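Local coordinates for aromatic amino acid beta-eliminating lyase/threonine aldolase (Exiguobacterium sibiricum, PDB 3LWS), which belongs to the beta-eliminating lyase family and is built as a fold-type I pyridoxal phosphate protein, with its cofactor covalently attached, at residues 255-260 and 333-338; 178-183 and 249-254; 98-103 and 115-120; 121-124 and 128-131; 318-321 and 326-329. One frame throughout, in Å; residues are numbered along the deposited sequence.

Contact 2 is the buried one of the five: a pair of aromatic rings between helices 179-186 and 241-254. Contact 1 lies next to it, where helix 241-254 gives way to helix 258-273, and the two meet through Arg-254 and Asp-335. Contact 1 itself is a surface salt bridge with a single weak hydrogen bond, whereas contact 4, also at the surface, is a two-pronged one. Contacts 3 and 4 follow each other along the chain, and Gly-119 and Val-118 pack on Glu-129; contact 3 mixes a carboxylate, a water and a leucine. Contact 5, partly buried, belongs to the separate four-stranded sheet and relies mainly on backbone pairing.

Contact 1: residues 255-260 and 333-338; sequences KDRMGQ and VGDAYG
Arg-257 reaches across to Asp-335 with a side chain that starts out toward the loop after strand 326-332. From CB, the CG atom is placed opposite the carbonyl carbon (chi1 -58°), and the chain then runs extended through CD to NE. CD is the first atom to come close, at 3.7 Å from Asp-335 OD1. Beyond NE, CZ comes no nearer than 4.1 Å to the same oxygen, and the contact is made by one terminal nitrogen: NH1 stands 3.0 Å from Asp-335 OD1, in a salt bridge whose hydrogen bond is weak and bent, with 144° at the proton. Asp-335 OD2 is only slightly farther from NH1, at 3.1 Å, so a single nitrogen faces the carboxylate. The carboxylate lies at the guanidinium edge, but the two planes are turned 56° apart, and this is not the flat two-nitrogen pairing.

The contact spans the junction where helix 241-254 ends and helix 258-273 sets off, consistent with the passage from the large domain to the C-terminal part of a fold-type I protein. Asp-335 has firmer partners than Arg-257: OD1 is hydrogen-bonded to the Tyr-261 hydroxyl, and OD2 forms a salt bridge with Arg-254 NE. Two arginines and a tyrosine thus surround one carboxylate, which would favour its ionised form. Selenomethionine Met-258, the next residue after Arg-257, has its CB directed away from the loop and packs on Phe-180, Glu-181 and Pro-184 of helix 179-186.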
# COMPACT_ATOMS: atom_id res chain seq x y z
N LYS A 255 12.40 1.41 20.32
CA LYS A 255 11.41 1.98 21.23
C LYS A 255 12.02 2.68 22.45
O LYS A 255 11.44 3.65 22.96
CB LYS A 255 10.37 0.94 21.66
CG LYS A 255 10.91 -0.28 22.38
CD LYS A 255 9.79 -1.21 22.78
CE LYS A 255 10.28 -2.47 23.42
NZ LYS A 255 11.26 -2.24 24.49
N ASP A 256 13.22 2.24 22.85
CA ASP A 256 13.86 2.72 24.04
C ASP A 256 15.08 3.57 23.73
O ASP A 256 15.98 3.72 24.58
CB ASP A 256 14.26 1.52 24.90
CG ASP A 256 13.06 0.76 25.45
OD1 ASP A 256 11.92 1.31 25.50
OD2 ASP A 256 13.27 -0.41 25.85
N ARG A 257 15.13 4.13 22.52
CA ARG A 257 16.22 5.01 22.16
C ARG A 257 15.77 6.44 21.95
O ARG A 257 16.62 7.30 21.67
CB ARG A 257 16.91 4.53 20.88
CG ARG A 257 17.44 3.15 20.96
CD ARG A 257 18.01 2.70 19.64
NE ARG A 257 18.56 1.35 19.81
CZ ARG A 257 19.23 0.66 18.89
NH1 ARG A 257 19.46 1.18 17.68
NH2 ARG A 257 19.69 -0.55 19.18
N MSE A 258 14.48 6.72 22.07
CA MSE A 258 13.98 8.08 21.80
C MSE A 258 14.53 9.12 22.77
O MSE A 258 14.70 10.30 22.41
CB MSE A 258 12.46 8.13 21.81
CG MSE A 258 11.81 7.18 20.82
SE MSE A 258 12.20 7.68 18.97
CE MSE A 258 12.17 5.86 18.24
N GLY A 259 14.85 8.67 23.98
CA GLY A 259 15.46 9.54 25.00
C GLY A 259 16.84 10.00 24.63
O GLY A 259 17.17 11.20 24.74
N GLN A 260 17.66 9.06 24.17
CA GLN A 260 19.00 9.40 23.77
C GLN A 260 18.97 10.31 22.53
O GLN A 260 19.72 11.29 22.48
CB GLN A 260 19.89 8.17 23.62
CG GLN A 260 19.67 7.29 22.41
CD GLN A 260 20.04 5.83 22.68
OE1 GLN A 260 19.46 5.17 23.55
NE2 GLN A 260 21.01 5.33 21.95
N VAL A 333 17.16 13.33 14.75
CA VAL A 333 18.26 12.46 15.25
C VAL A 333 17.79 11.00 15.40
O VAL A 333 16.68 10.70 15.94
CB VAL A 333 18.90 13.02 16.58
CG1 VAL A 333 19.93 12.02 17.20
CG2 VAL A 333 19.57 14.36 16.36
N GLY A 334 18.65 10.09 14.94
CA GLY A 334 18.44 8.65 14.97
C GLY A 334 19.76 7.92 15.22
O GLY A 334 20.67 8.48 15.83
N ASP A 335 19.89 6.71 14.69
CA ASP A 335 21.04 5.84 14.99
C ASP A 335 22.34 6.38 14.40
O ASP A 335 23.41 6.11 14.93
CB ASP A 335 20.79 4.41 14.49
CG ASP A 335 19.89 3.61 15.41
OD1 ASP A 335 19.70 4.00 16.58
OD2 ASP A 335 19.37 2.58 14.96
N ALA A 336 22.27 7.18 13.34
CA ALA A 336 23.48 7.65 12.68
C ALA A 336 24.41 8.48 13.55
O ALA A 336 25.63 8.22 13.57
CB ALA A 336 23.14 8.37 11.39
N TYR A 337 23.86 9.45 14.30
CA TYR A 337 24.64 10.32 15.15
C TYR A 337 25.48 9.53 16.16
O TYR A 337 26.65 9.82 16.35
CB TYR A 337 23.77 11.29 15.94
CG TYR A 337 24.56 12.31 16.75
CD1 TYR A 337 25.28 13.30 16.11
CD2 TYR A 337 24.58 12.27 18.14
CE1 TYR A 337 26.00 14.23 16.83
CE2 TYR A 337 25.28 13.19 18.87
CZ TYR A 337 25.99 14.17 18.20
OH TYR A 337 26.72 15.12 18.85
N GLY A 338 24.86 8.55 16.81
CA GLY A 338 25.55 7.75 17.83
C GLY A 338 26.68 6.88 17.30
O GLY A 338 27.43 6.32 18.08

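Contact 2: residues 178-183 and 249-254; sequences RLFEML and YYYELR
Phe-180 and Tyr-251 make the whole direct contact between these two helical segments, ring against ring. The first segment begins with Arg-178, just ahead of helix 179-186, whose NH1 is hydrogen-bonded to O3 of the modified residue at position 206, the lysine that carries pyridoxal phosphate. The cofactor therefore lies close to the start of this helix. Leu-179 opens the first helical turn, with its carbonyl O taking the N-H of Met-182 at 3.0 Å, and its side chain goes to Ile-193.

Phe-180 comes next, and its CB bond is aimed at helix 241-254. Phe-180 CE1 comes to 3.8 Å from Tyr-251 CE1, and Phe-180 CZ to 4.0 Å from the same carbon. The tyrosine presents its edge toward the face of the phenylalanine in an offset edge-to-face pair, with ring centroids 5.7 Å apart and planes at 64°. Tyr-251 gets there because its CG stands opposite the backbone N (chi1 175°), which swings the ring out from the side of its helix toward Phe-180. The backbones stay well apart: the nearest CA atoms, of Phe-180 and Arg-254, are separated by 9.7 Å, so within these segments the rings alone make the contact.

Glu-181 follows on another side of the helix, where OE2 receives a weak hydrogen bond from Gly-207 N. Farther out, Tyr-251 meets Phe-56 in a second edge-to-face pair, Leu-183 packs against helix 190-194, and Tyr-249 and Tyr-250 lie against helix 24-31.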
# COMPACT_ATOMS: atom_id res chain seq x y z
N ARG A 178 5.07 11.36 14.82
CA ARG A 178 6.25 11.46 15.67
C ARG A 178 5.92 11.34 17.16
O ARG A 178 6.58 11.98 17.99
CB ARG A 178 7.01 12.77 15.41
CG ARG A 178 7.47 12.91 13.97
CD ARG A 178 8.14 14.24 13.59
NE ARG A 178 8.60 14.08 12.22
CZ ARG A 178 7.79 14.04 11.15
NH1 ARG A 178 6.48 14.24 11.27
NH2 ARG A 178 8.29 13.79 9.95
N LEU A 179 4.95 10.52 17.53
CA LEU A 179 4.58 10.41 18.97
C LEU A 179 5.70 9.82 19.84
O LEU A 179 5.94 10.32 20.94
CB LEU A 179 3.31 9.61 19.21
CG LEU A 179 2.87 9.38 20.69
CD1 LEU A 179 2.48 10.62 21.38
CD2 LEU A 179 1.69 8.44 20.75
N PHE A 180 6.37 8.78 19.37
CA PHE A 180 7.40 8.13 20.20
C PHE A 180 8.50 9.13 20.55
O PHE A 180 8.99 9.15 21.68
CB PHE A 180 7.95 6.88 19.52
CG PHE A 180 6.88 5.87 19.23
CD1 PHE A 180 6.29 5.15 20.27
CD2 PHE A 180 6.40 5.70 17.94
CE1 PHE A 180 5.24 4.25 20.04
CE2 PHE A 180 5.36 4.78 17.69
CZ PHE A 180 4.79 4.06 18.75
N GLU A 181 8.78 10.02 19.59
CA GLU A 181 9.83 10.98 19.70
C GLU A 181 9.55 11.98 20.79
O GLU A 181 10.49 12.56 21.34
CB GLU A 181 10.05 11.74 18.38
CG GLU A 181 10.59 10.91 17.24
CD GLU A 181 9.51 10.21 16.41
OE1 GLU A 181 8.54 9.71 17.02
OE2 GLU A 181 9.66 10.15 15.16
N MSE A 182 8.26 12.19 21.08
CA MSE A 182 7.81 13.18 22.07
C MSE A 182 7.74 12.67 23.52
O MSE A 182 7.61 13.46 24.45
CB MSE A 182 6.43 13.71 21.70
CG MSE A 182 6.39 14.57 20.49
SE MSE A 182 7.50 16.14 20.69
CE MSE A 182 7.17 16.77 22.48
N LEU A 183 7.79 11.35 23.71
CA LEU A 183 7.60 10.77 25.03
C LEU A 183 8.70 11.15 26.06
O LEU A 183 8.37 11.46 27.19
CB LEU A 183 7.34 9.25 24.94
CG LEU A 183 6.10 8.89 24.08
CD1 LEU A 183 5.77 7.40 24.10
CD2 LEU A 183 4.88 9.68 24.46
N TYR A 249 9.74 -5.13 14.08
CA TYR A 249 11.18 -5.25 14.31
C TYR A 249 11.84 -3.93 14.65
O TYR A 249 12.66 -3.88 15.58
CB TYR A 249 11.91 -5.83 13.09
CG TYR A 249 13.41 -5.96 13.26
CD1 TYR A 249 13.99 -7.15 13.69
CD2 TYR A 249 14.27 -4.91 12.96
CE1 TYR A 249 15.37 -7.26 13.88
CE2 TYR A 249 15.68 -5.03 13.14
CZ TYR A 249 16.19 -6.22 13.59
OH TYR A 249 17.54 -6.36 13.74
N TYR A 250 11.56 -2.86 13.87
CA TYR A 250 12.22 -1.55 14.17
C TYR A 250 11.62 -0.92 15.40
O TYR A 250 12.30 -0.19 16.12
CB TYR A 250 12.28 -0.65 12.93
CG TYR A 250 13.26 -1.25 11.95
CD1 TYR A 250 14.62 -1.24 12.21
CD2 TYR A 250 12.83 -1.87 10.79
CE1 TYR A 250 15.51 -1.82 11.36
CE2 TYR A 250 13.72 -2.46 9.93
CZ TYR A 250 15.04 -2.45 10.23
OH TYR A 250 15.94 -3.01 9.36
N TYR A 251 10.34 -1.22 15.66
CA TYR A 251 9.73 -0.82 16.92
C TYR A 251 10.48 -1.46 18.10
O TYR A 251 10.94 -0.76 19.00
CB TYR A 251 8.23 -1.13 16.97
CG TYR A 251 7.63 -0.83 18.32
CD1 TYR A 251 7.27 0.47 18.66
CD2 TYR A 251 7.49 -1.83 19.29
CE1 TYR A 251 6.74 0.77 19.91
CE2 TYR A 251 6.96 -1.53 20.55
CZ TYR A 251 6.60 -0.24 20.86
OH TYR A 251 6.07 0.07 22.09
N GLU A 252 10.61 -2.78 18.09
CA GLU A 252 11.30 -3.44 19.19
C GLU A 252 12.74 -2.94 19.30
O GLU A 252 13.20 -2.64 20.42
CB GLU A 252 11.23 -4.97 19.08
CG GLU A 252 9.84 -5.49 19.31
CD GLU A 252 9.30 -5.16 20.69
OE1 GLU A 252 10.09 -5.17 21.66
OE2 GLU A 252 8.10 -4.89 20.81
N LEU A 253 13.39 -2.71 18.15
CA LEU A 253 14.77 -2.21 18.13
C LEU A 253 14.95 -0.81 18.72
O LEU A 253 15.91 -0.56 19.43
CB LEU A 253 15.33 -2.21 16.71
CG LEU A 253 16.83 -1.87 16.50
CD1 LEU A 253 17.75 -3.05 16.92
CD2 LEU A 253 17.10 -1.48 15.03
N ARG A 254 14.02 0.10 18.45
CA ARG A 254 14.28 1.50 18.74
C ARG A 254 13.36 2.15 19.77
O ARG A 254 13.56 3.32 20.09
CB ARG A 254 14.28 2.30 17.44
CG ARG A 254 15.43 1.95 16.50
CD ARG A 254 15.54 2.89 15.32
NE ARG A 254 16.68 2.52 14.46
CZ ARG A 254 16.59 2.04 13.20
NH1 ARG A 254 15.42 1.90 12.59
NH2 ARG A 254 17.71 1.73 12.54

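Contact 3: residues 98-103 and 115-120; sequences HLEIHE and TILVGA
Glu-100 of the short helix 98-101 reaches Thr-115 and Leu-117 on strand 114-117, an outermost strand of the seven-stranded mixed sheet within this chain; the strand order 3-2-4-5-6-7-1 is that of the large domain of fold-type I pyridoxal phosphate proteins. The helix lies beside this edge, and Glu-100 is the residue that spans the gap. Its CG is opposite the backbone N (chi1 -169°) and the chain then bends at the next bond, which brings the carboxylate down on the strand.

OE1 stands 3.2 Å from Thr-115 OG1. A water also links the two residues, giving a proton to Glu-100 OE2 over 2.8 Å and lying 2.8 Å from Thr-115 OG1. The strongest partner of the carboxylate is outside the two segments: the Tyr-93 hydroxyl, hydrogen-bonded to OE1. OE2 also forms a salt bridge with Lys-108 NZ. Leu-117 comes from the opposite direction and lays its two methyls against the same group, CD2 at 3.6 Å from Glu-100 CD and CD1 at 3.7 Å from OE2. An apolar branch thus borders a carboxylate held by tyrosine, lysine and water.

Within segment 98-103, just past the helix, another carboxylate is fixed. Glu-103, whose OE1 is bound by Gln-76, turns its OE2 to His-98, while His-102 CB sits over the centre of one face of the imidazole. His-98 ND1 donates to Glu-103 OE2 over 2.8 Å, nearly straight at 170°, in the ring plane and onto the anti lone pair of that oxygen.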
# COMPACT_ATOMS: atom_id res chain seq x y z
N HIS A 98 -0.35 17.86 7.45
CA HIS A 98 0.02 16.96 6.34
C HIS A 98 -1.09 16.81 5.31
O HIS A 98 -0.83 16.82 4.08
CB HIS A 98 0.42 15.58 6.89
CG HIS A 98 1.26 14.76 5.96
ND1 HIS A 98 0.72 13.94 4.99
CD2 HIS A 98 2.60 14.62 5.85
CE1 HIS A 98 1.70 13.35 4.32
NE2 HIS A 98 2.85 13.72 4.85
N LEU A 99 -2.33 16.69 5.80
CA LEU A 99 -3.49 16.52 4.91
C LEU A 99 -3.74 17.75 4.01
O LEU A 99 -4.29 17.61 2.94
CB LEU A 99 -4.78 16.20 5.70
CG LEU A 99 -4.77 14.84 6.42
CD1 LEU A 99 -4.33 15.00 7.85
CD2 LEU A 99 -6.11 14.12 6.39
N GLU A 100 -3.33 18.92 4.47
CA GLU A 100 -3.51 20.17 3.78
C GLU A 100 -2.46 20.42 2.71
O GLU A 100 -2.78 20.92 1.63
CB GLU A 100 -3.46 21.34 4.78
CG GLU A 100 -3.92 22.69 4.19
CD GLU A 100 -5.40 22.71 3.87
OE1 GLU A 100 -6.13 21.73 4.19
OE2 GLU A 100 -5.85 23.74 3.31
N ILE A 101 -1.21 20.07 3.02
CA ILE A 101 -0.08 20.45 2.14
C ILE A 101 0.70 19.29 1.51
O ILE A 101 1.46 19.51 0.60
CB ILE A 101 0.91 21.38 2.87
CG1 ILE A 101 1.58 20.64 4.05
CG2 ILE A 101 0.18 22.69 3.33
CD1 ILE A 101 2.59 21.43 4.88
N HIS A 102 0.55 18.06 1.96
CA HIS A 102 1.43 17.01 1.44
C HIS A 102 0.68 15.82 0.79
O HIS A 102 1.29 14.82 0.49
CB HIS A 102 2.36 16.52 2.55
CG HIS A 102 3.41 17.50 2.96
ND1 HIS A 102 4.36 17.97 2.09
CD2 HIS A 102 3.70 18.05 4.16
CE1 HIS A 102 5.18 18.79 2.73
NE2 HIS A 102 4.80 18.86 3.99
N GLU A 103 -0.63 15.93 0.55
CA GLU A 103 -1.41 14.75 0.06
C GLU A 103 -2.18 15.01 -1.25
O GLU A 103 -3.10 14.27 -1.63
CB GLU A 103 -2.33 14.24 1.18
CG GLU A 103 -1.58 13.72 2.41
CD GLU A 103 -2.49 13.36 3.57
OE1 GLU A 103 -3.69 13.14 3.35
OE2 GLU A 103 -1.99 13.33 4.70
N THR A 115 -12.06 22.25 5.44
CA THR A 115 -11.10 22.40 6.52
C THR A 115 -10.99 23.86 6.96
O THR A 115 -10.94 24.76 6.11
CB THR A 115 -9.73 21.79 6.09
OG1 THR A 115 -9.14 22.58 5.07
CG2 THR A 115 -9.92 20.39 5.51
N ILE A 116 -11.01 24.10 8.26
CA ILE A 116 -10.71 25.40 8.84
C ILE A 116 -9.29 25.31 9.32
O ILE A 116 -8.97 24.39 10.09
CB ILE A 116 -11.59 25.73 10.06
CG1 ILE A 116 -13.06 25.90 9.63
CG2 ILE A 116 -11.05 26.98 10.83
CD1 ILE A 116 -14.03 25.94 10.79
N LEU A 117 -8.43 26.23 8.87
CA LEU A 117 -7.03 26.22 9.26
C LEU A 117 -6.90 27.06 10.52
O LEU A 117 -7.31 28.19 10.53
CB LEU A 117 -6.14 26.70 8.11
CG LEU A 117 -6.38 25.98 6.76
CD1 LEU A 117 -5.42 26.54 5.63
CD2 LEU A 117 -6.24 24.48 6.88
N VAL A 118 -6.38 26.48 11.60
CA VAL A 118 -6.49 27.11 12.91
C VAL A 118 -5.17 27.80 13.23
O VAL A 118 -4.13 27.17 13.22
CB VAL A 118 -6.79 26.09 14.04
CG1 VAL A 118 -7.29 26.82 15.26
CG2 VAL A 118 -7.78 25.05 13.59
N GLY A 119 -5.22 29.10 13.51
CA GLY A 119 -4.04 29.84 14.01
C GLY A 119 -3.22 30.47 12.91
O GLY A 119 -3.79 31.05 12.00
N ALA A 120 -1.90 30.39 13.02
CA ALA A 120 -0.97 30.90 11.98
C ALA A 120 0.04 29.83 11.54
O ALA A 120 0.42 28.97 12.33
CB ALA A 120 -0.23 32.17 12.48
O HOH W 1 -8.21 25.03 4.09

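Contact 4: residues 121-124 and 128-131; sequences ADRL and DEIK
Glu-129 OE1 is held from two directions, by Arg-123 NH1 at 2.9 Å and by the backbone N-H of Thr-126. The second carboxylate oxygen has its own nitrogen: Arg-123 NH2 donates to Glu-129 OE2 over 2.8 Å, in the guanidinium plane and with 157° at the proton. This is an end-on, two-pronged salt bridge, in which NH1 and NH2 each take one oxygen and both oxygens use their syn lone pairs. The two flat groups are not quite coplanar, with 30° between their planes, and the twist appears at NH1, whose partner oxygen is 20° out of the guanidinium plane.

Arg-123 also folds back on its own segment: NH1 donates to Leu-124 O over 3.0 Å, this time close to the plane of the guanidinium. NH1 thus serves two acceptors, which fixes the rotation of the group. The glutamate arrives from the opposite direction, extended beyond CG.

Thr-126 immediately precedes helix 127-131, and Glu-129, the third residue of that helix, accepts its N-H as in one half of a capping box. The contact therefore joins the loop after strand 114-117 to the first turn of the next helix. Glu-129 also packs on Val-118 and Gly-119, Leu-124 on Val-151 and Pro-153, and Ile-130 on Ile-161 of helix 155-167.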
# COMPACT_ATOMS: atom_id res chain seq x y z
N ALA A 121 0.49 29.92 10.29
CA ALA A 121 1.42 28.96 9.69
C ALA A 121 2.76 28.83 10.43
O ALA A 121 3.39 27.77 10.40
CB ALA A 121 1.70 29.34 8.27
N ASP A 122 3.19 29.89 11.09
CA ASP A 122 4.50 29.91 11.69
C ASP A 122 4.49 29.67 13.21
O ASP A 122 5.49 29.96 13.88
CB ASP A 122 5.14 31.26 11.38
CG ASP A 122 4.44 32.40 12.08
OD1 ASP A 122 3.22 32.28 12.35
OD2 ASP A 122 5.14 33.41 12.34
N ARG A 123 3.38 29.19 13.77
CA ARG A 123 3.31 28.98 15.21
C ARG A 123 2.27 27.93 15.57
O ARG A 123 1.49 27.50 14.72
CB ARG A 123 2.95 30.30 15.93
CG ARG A 123 1.62 30.92 15.47
CD ARG A 123 1.09 31.90 16.47
NE ARG A 123 -0.10 32.63 16.02
CZ ARG A 123 -1.35 32.17 16.00
NH1 ARG A 123 -1.66 30.92 16.37
NH2 ARG A 123 -2.31 32.98 15.59
N LEU A 124 2.24 27.55 16.83
CA LEU A 124 1.15 26.68 17.31
C LEU A 124 -0.15 27.48 17.37
O LEU A 124 -0.15 28.69 17.60
CB LEU A 124 1.45 26.10 18.69
CG LEU A 124 2.62 25.13 18.87
CD1 LEU A 124 2.64 24.70 20.33
CD2 LEU A 124 2.50 23.92 17.93
N ASP A 128 -7.22 29.72 22.92
CA ASP A 128 -8.29 30.64 22.54
C ASP A 128 -8.80 30.41 21.13
O ASP A 128 -10.02 30.49 20.88
CB ASP A 128 -7.87 32.09 22.66
CG ASP A 128 -7.76 32.55 24.11
OD1 ASP A 128 -8.42 31.96 24.99
OD2 ASP A 128 -7.00 33.50 24.36
N GLU A 129 -7.88 30.15 20.19
CA GLU A 129 -8.28 29.85 18.81
C GLU A 129 -9.11 28.57 18.68
O GLU A 129 -10.02 28.52 17.88
CB GLU A 129 -7.07 29.80 17.90
CG GLU A 129 -6.57 31.19 17.55
CD GLU A 129 -5.19 31.19 16.97
OE1 GLU A 129 -4.39 30.29 17.26
OE2 GLU A 129 -4.88 32.13 16.23
N ILE A 130 -8.79 27.55 19.47
CA ILE A 130 -9.59 26.32 19.52
C ILE A 130 -10.98 26.62 20.11
O ILE A 130 -11.98 26.21 19.57
CB ILE A 130 -8.87 25.23 20.37
CG1 ILE A 130 -7.59 24.72 19.66
CG2 ILE A 130 -9.79 24.07 20.71
CD1 ILE A 130 -6.72 23.89 20.53
N LYS A 131 -11.04 27.33 21.24
CA LYS A 131 -12.33 27.71 21.84
C LYS A 131 -13.19 28.57 20.91
O LYS A 131 -14.40 28.60 21.08
CB LYS A 131 -12.13 28.44 23.17
CG LYS A 131 -11.58 27.58 24.31
CD LYS A 131 -11.12 28.43 25.49
CE LYS A 131 -10.81 27.58 26.71
NZ LYS A 131 -10.12 28.34 27.80

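Contact 5: residues 318-321 and 326-329; sequences GYLV and YCST
Val-321 and Ser-328 form the backbone part of this contact, an antiparallel hydrogen-bonded pair with both N-H groups used across it. Val-321 N donates to Ser-328 O over 2.8 Å, and Ser-328 N returns a bond to Val-321 O over 2.9 Å. Flanking them are two CA-H...O contacts: Leu-320 CA lies 3.5 Å from Ser-328 O, and Cys-327 CA 3.3 Å from Val-321 O, so each carbonyl receives an N-H and a weaker C-H.

The segments are the two arms of a beta hairpin: strand 321-322 is the outermost strand of the four-stranded antiparallel sheet within this chain, and strand 326-332 pairs on its other side with 289-295.

Side-chain polar bonding takes over where strand pairing stops. Thr-329 OG1 donates to Tyr-319 O over 2.8 Å, arriving 19° out of the carbonyl plane, and it accepts a proton from a water that in turn takes the Gly-318 N-H. The hydroxyl thus extends the hairpin beyond the last pair. The same oxygen lies over one face of the Tyr-319 ring, nearer its rim than its centre, 3.3 Å from CZ. Tyr-319 can fold over it because its CG sits between the backbone N and the carbonyl carbon (chi1 70°), which turns the ring along the neighbouring strand until the phenol oxygen meets the N-H of Glu-330.

The apolar contact is on a different side: Leu-320 CD2 touches Cys-327 SG at 3.9 Å, and both residues lean on Phe-294 of strand 289-295, with helix 298-312 packed against them through Ala-298 and Ile-301.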
# COMPACT_ATOMS: atom_id res chain seq x y z
N GLY A 318 21.75 17.77 4.28
CA GLY A 318 21.56 17.07 3.01
C GLY A 318 20.84 17.83 1.91
O GLY A 318 20.91 17.43 0.75
N TYR A 319 20.18 18.92 2.27
CA TYR A 319 19.44 19.74 1.32
C TYR A 319 19.11 21.06 2.04
O TYR A 319 19.00 21.06 3.26
CB TYR A 319 18.15 19.02 0.93
CG TYR A 319 17.17 18.98 2.07
CD1 TYR A 319 17.21 17.97 3.02
CD2 TYR A 319 16.23 20.03 2.25
CE1 TYR A 319 16.29 17.97 4.11
CE2 TYR A 319 15.34 20.04 3.33
CZ TYR A 319 15.38 19.00 4.26
OH TYR A 319 14.51 19.03 5.34
N LEU A 320 18.91 22.14 1.29
CA LEU A 320 18.38 23.41 1.81
C LEU A 320 17.05 23.82 1.13
O LEU A 320 16.80 23.44 -0.00
CB LEU A 320 19.41 24.51 1.62
CG LEU A 320 20.70 24.38 2.46
CD1 LEU A 320 21.81 25.23 1.76
CD2 LEU A 320 20.46 24.80 3.90
N VAL A 321 16.22 24.58 1.84
CA VAL A 321 14.97 25.12 1.30
C VAL A 321 15.06 26.61 1.51
O VAL A 321 15.12 27.04 2.66
CB VAL A 321 13.70 24.53 2.00
CG1 VAL A 321 12.41 25.22 1.50
CG2 VAL A 321 13.61 23.02 1.76
N TYR A 326 16.81 33.68 4.44
CA TYR A 326 17.48 32.54 5.08
C TYR A 326 17.09 31.26 4.34
O TYR A 326 16.22 31.27 3.48
CB TYR A 326 17.09 32.48 6.57
CG TYR A 326 15.68 32.01 6.84
CD1 TYR A 326 14.59 32.86 6.69
CD2 TYR A 326 15.45 30.72 7.26
CE1 TYR A 326 13.26 32.41 6.97
CE2 TYR A 326 14.15 30.25 7.51
CZ TYR A 326 13.07 31.10 7.38
OH TYR A 326 11.84 30.57 7.64
N CYS A 327 17.79 30.16 4.64
CA CYS A 327 17.47 28.85 4.08
C CYS A 327 17.49 27.84 5.21
O CYS A 327 18.15 28.04 6.23
CB CYS A 327 18.47 28.43 2.99
SG CYS A 327 20.18 28.62 3.42
N SER A 328 16.78 26.75 5.01
CA SER A 328 16.41 25.87 6.12
C SER A 328 16.55 24.42 5.75
O SER A 328 16.41 24.05 4.59
CB SER A 328 14.94 26.12 6.47
OG SER A 328 14.53 25.35 7.58
N THR A 329 16.87 23.60 6.76
CA THR A 329 16.84 22.17 6.61
C THR A 329 16.31 21.55 7.90
O THR A 329 16.33 22.19 8.97
CB THR A 329 18.20 21.58 6.27
OG1 THR A 329 18.02 20.27 5.71
CG2 THR A 329 19.10 21.49 7.53
O HOH W 2 19.31 17.77 6.38